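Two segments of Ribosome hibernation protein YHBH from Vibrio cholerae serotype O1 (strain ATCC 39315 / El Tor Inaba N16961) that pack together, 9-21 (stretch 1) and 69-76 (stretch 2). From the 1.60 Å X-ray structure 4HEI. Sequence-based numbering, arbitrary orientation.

Stretch 1 (9-21) HIDLTDSMQDYVH
Stretch 2 69-76: NMYAAIDS

Two helices of one chain, 14-21 and 70-76, pack side by side and run nearly parallel, with N-to-C directions 18° apart (signed crossing angle -18°) and axes 10.9 Å apart at closest approach. The register pairs Met-16 with Tyr-71 and Val-20 with Ile-74, each CA to CA at 7.3 Å, so one helical turn in each segment advances the contact by one step. About 453 Å² is buried, both sides summed. Stretch 1 begins as a loop: His-9 has positive phi (56/47), and Ile-10 is extended (-159/157). Ile-10 points its CA-to-CB bond toward stretch 2, and its fully extended side chain (t, t) brings CD1 to 3.5 Å from CE of Met-70, whose own chain is t, p, p. Asp-11 (-91/88) and Leu-12 (-67/113) carry the loop past without touching stretch 2.

Thr-13 (-101/163, chi1 p) is the N-cap: its OG1 accepts from Met-16 N at 3.2 Å, satisfying an amide the first helical turn leaves free. The same OG1 lies 2.8 Å from a water that is 2.6 Å from Tyr-71 OH, so the water bridges cap and phenol, whose OG1 and OH are 3.8 Å apart. From Asp-14 onward phi/psi values are helical; Tyr-19 N to Ser-15 O and Val-20 N to Met-16 O, both 2.8 Å, exemplify the i to i-4 bonds. Ser-15 (t) sets OG 2.7 Å from Tyr-71 OH in a hydrogen bond that either hydroxyl could donate. Tyr-71 (chi1 m, chi2 -88°) starts sideways, but its end comes nearer, bringing the hydroxyl to the start of helix 14-21.

Met-16 (m, t, chi3 -105°) is buried; its CG lies 3.8 Å from Tyr-71 CZ and its SD 4.1 Å from Met-70 CG, filling space between the helices. Gln-17 turns away. One turn on from Ser-15, Tyr-19 (t, chi2 69°) points toward stretch 2 and offers a ring face to the edge of Tyr-71: centroids 5.4 Å apart, planes at 71°, CD2 of Tyr-19 to CD1 of Tyr-71 3.7 Å. Its CE2 also meets Ile-74 CG2 at 3.9 Å, while Asp-75 (chi1 m) brings its carboxylate to the edge of the Tyr-19 ring. Val-20 (t), buried and sideways, closes the contact with CG2 3.9 Å from CD1 of Ile-74 (m, t). On stretch 2, Asn-69 (-116/127, chi1 t) caps its own helix, OD1 accepting from Ala-72 N at 3.0 Å; thus both helices begin with a side-chain cap.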

# COMPACT_ATOMS: atom_id res chain seq x y z
N HIS A 9 -11.52 -3.88 11.93
CA HIS A 9 -12.82 -4.46 11.62
C HIS A 9 -12.68 -5.45 10.47
O HIS A 9 -13.46 -5.43 9.53
CB HIS A 9 -13.83 -3.38 11.24
CG HIS A 9 -14.22 -2.49 12.38
ND1 HIS A 9 -15.16 -1.48 12.25
CD2 HIS A 9 -13.83 -2.47 13.68
CE1 HIS A 9 -15.31 -0.88 13.42
NE2 HIS A 9 -14.52 -1.46 14.30
N ILE A 10 -11.67 -6.31 10.56
CA ILE A 10 -11.43 -7.29 9.51
C ILE A 10 -10.60 -8.45 10.04
O ILE A 10 -9.88 -8.32 11.04
CB ILE A 10 -10.66 -6.65 8.33
CG1 ILE A 10 -10.54 -7.65 7.18
CG2 ILE A 10 -9.28 -6.21 8.79
CD1 ILE A 10 -9.78 -7.11 5.98
N ASP A 11 -10.72 -9.60 9.38
CA ASP A 11 -9.94 -10.76 9.77
C ASP A 11 -8.65 -10.71 8.97
O ASP A 11 -8.57 -11.26 7.88
CB ASP A 11 -10.70 -12.06 9.47
CG ASP A 11 -9.86 -13.30 9.72
OD1 ASP A 11 -8.95 -13.23 10.57
OD2 ASP A 11 -10.12 -14.34 9.08
N LEU A 12 -7.66 -10.02 9.52
CA LEU A 12 -6.36 -9.90 8.86
C LEU A 12 -5.69 -11.27 8.82
O LEU A 12 -5.33 -11.82 9.86
CB LEU A 12 -5.49 -8.90 9.63
CG LEU A 12 -4.15 -8.46 9.01
CD1 LEU A 12 -4.39 -7.77 7.67
CD2 LEU A 12 -3.46 -7.50 9.98
N THR A 13 -5.54 -11.83 7.62
CA THR A 13 -4.94 -13.15 7.46
C THR A 13 -3.48 -13.07 7.02
O THR A 13 -3.02 -12.03 6.55
CB THR A 13 -5.69 -13.98 6.40
OG1 THR A 13 -5.57 -13.34 5.13
CG2 THR A 13 -7.16 -14.10 6.76
N ASP A 14 -2.76 -14.17 7.18
CA ASP A 14 -1.36 -14.19 6.77
C ASP A 14 -1.26 -14.07 5.26
O ASP A 14 -0.26 -13.59 4.74
CB ASP A 14 -0.68 -15.48 7.24
CG ASP A 14 -0.55 -15.54 8.74
OD1 ASP A 14 -0.01 -14.57 9.32
OD2 ASP A 14 -0.97 -16.55 9.34
N SER A 15 -2.30 -14.51 4.56
CA SER A 15 -2.31 -14.42 3.11
C SER A 15 -2.34 -12.95 2.69
O SER A 15 -1.63 -12.56 1.76
CB SER A 15 -3.54 -15.13 2.52
OG SER A 15 -3.61 -14.93 1.12
N MET A 16 -3.15 -12.15 3.37
CA MET A 16 -3.23 -10.73 3.06
C MET A 16 -1.87 -10.10 3.30
O MET A 16 -1.34 -9.39 2.44
CB MET A 16 -4.27 -10.02 3.94
CG MET A 16 -5.67 -10.01 3.36
SD MET A 16 -6.85 -9.30 4.53
CE MET A 16 -7.67 -10.77 5.09
N GLN A 17 -1.30 -10.37 4.47
CA GLN A 17 0.00 -9.81 4.79
C GLN A 17 1.07 -10.28 3.81
O GLN A 17 1.87 -9.48 3.34
CB GLN A 17 0.38 -10.16 6.23
CG GLN A 17 -0.49 -9.42 7.24
CD GLN A 17 -0.02 -9.57 8.67
OE1 GLN A 17 -0.30 -10.57 9.33
NE2 GLN A 17 0.70 -8.57 9.16
N ASP A 18 1.06 -11.57 3.49
CA ASP A 18 2.03 -12.10 2.53
C ASP A 18 1.87 -11.40 1.19
O ASP A 18 2.86 -11.02 0.55
CB ASP A 18 1.84 -13.61 2.35
CG ASP A 18 2.24 -14.41 3.58
OD1 ASP A 18 3.03 -13.90 4.39
OD2 ASP A 18 1.77 -15.56 3.72
N TYR A 19 0.62 -11.25 0.76
CA TYR A 19 0.34 -10.59 -0.51
C TYR A 19 0.84 -9.16 -0.51
O TYR A 19 1.48 -8.71 -1.46
CB TYR A 19 -1.17 -10.61 -0.79
CG TYR A 19 -1.54 -10.11 -2.16
CD1 TYR A 19 -1.21 -10.85 -3.30
CD2 TYR A 19 -2.20 -8.90 -2.33
CE1 TYR A 19 -1.53 -10.38 -4.57
CE2 TYR A 19 -2.52 -8.43 -3.59
CZ TYR A 19 -2.18 -9.18 -4.70
OH TYR A 19 -2.50 -8.72 -5.96
N VAL A 20 0.54 -8.43 0.56
CA VAL A 20 0.98 -7.04 0.67
C VAL A 20 2.50 -6.99 0.57
O VAL A 20 3.05 -6.18 -0.18
CB VAL A 20 0.55 -6.41 2.00
CG1 VAL A 20 1.20 -5.04 2.16
CG2 VAL A 20 -0.98 -6.27 2.03
N HIS A 21 3.18 -7.85 1.32
CA HIS A 21 4.63 -7.88 1.28
C HIS A 21 5.13 -8.17 -0.13
O HIS A 21 6.09 -7.55 -0.61
CB HIS A 21 5.16 -8.93 2.27
CG HIS A 21 5.41 -8.37 3.63
ND1 HIS A 21 6.46 -7.51 3.90
CD2 HIS A 21 4.74 -8.51 4.80
CE1 HIS A 21 6.41 -7.15 5.17
NE2 HIS A 21 5.38 -7.74 5.74
N ASN A 69 -13.67 -6.74 -3.03
CA ASN A 69 -12.68 -7.76 -2.67
C ASN A 69 -11.39 -7.08 -2.18
O ASN A 69 -10.84 -6.22 -2.86
CB ASN A 69 -12.37 -8.65 -3.88
CG ASN A 69 -11.32 -9.70 -3.58
OD1 ASN A 69 -10.12 -9.45 -3.66
ND2 ASN A 69 -11.77 -10.89 -3.20
N MET A 70 -10.92 -7.46 -1.00
CA MET A 70 -9.72 -6.86 -0.41
C MET A 70 -8.45 -6.99 -1.25
O MET A 70 -7.67 -6.05 -1.35
CB MET A 70 -9.48 -7.42 0.99
CG MET A 70 -8.32 -6.76 1.73
SD MET A 70 -8.52 -4.96 1.90
CE MET A 70 -9.62 -4.89 3.27
N TYR A 71 -8.24 -8.15 -1.86
CA TYR A 71 -7.04 -8.32 -2.67
C TYR A 71 -7.08 -7.41 -3.88
O TYR A 71 -6.06 -6.87 -4.30
CB TYR A 71 -6.90 -9.79 -3.07
CG TYR A 71 -6.53 -10.68 -1.91
CD1 TYR A 71 -5.19 -10.88 -1.56
CD2 TYR A 71 -7.51 -11.28 -1.13
CE1 TYR A 71 -4.84 -11.67 -0.48
CE2 TYR A 71 -7.17 -12.07 -0.03
CZ TYR A 71 -5.84 -12.26 0.29
OH TYR A 71 -5.50 -13.04 1.36
N ALA A 72 -8.28 -7.21 -4.44
CA ALA A 72 -8.44 -6.33 -5.58
C ALA A 72 -8.21 -4.89 -5.10
O ALA A 72 -7.68 -4.06 -5.83
CB ALA A 72 -9.84 -6.48 -6.17
N ALA A 73 -8.63 -4.61 -3.87
CA ALA A 73 -8.45 -3.28 -3.30
C ALA A 73 -6.96 -2.99 -3.19
O ALA A 73 -6.50 -1.90 -3.54
CB ALA A 73 -9.11 -3.21 -1.92
N ILE A 74 -6.20 -3.96 -2.70
CA ILE A 74 -4.76 -3.80 -2.55
C ILE A 74 -4.10 -3.58 -3.91
O ILE A 74 -3.21 -2.74 -4.04
CB ILE A 74 -4.14 -5.03 -1.86
CG1 ILE A 74 -4.66 -5.10 -0.42
CG2 ILE A 74 -2.62 -4.93 -1.87
CD1 ILE A 74 -4.40 -6.43 0.26
N ASP A 75 -4.53 -4.32 -4.93
CA ASP A 75 -3.95 -4.13 -6.26
C ASP A 75 -4.21 -2.73 -6.77
O ASP A 75 -3.34 -2.13 -7.39
CB ASP A 75 -4.53 -5.14 -7.25
CG ASP A 75 -4.02 -6.53 -7.01
OD1 ASP A 75 -2.79 -6.70 -6.98
OD2 ASP A 75 -4.86 -7.44 -6.84
N SER A 76 -5.42 -2.23 -6.54
CA SER A 76 -5.76 -0.88 -6.98
C SER A 76 -4.92 0.14 -6.22
O SER A 76 -4.47 1.13 -6.80
CB SER A 76 -7.25 -0.60 -6.77
OG SER A 76 -8.03 -1.45 -7.59
O HOH W 1 -7.33 -14.00 2.99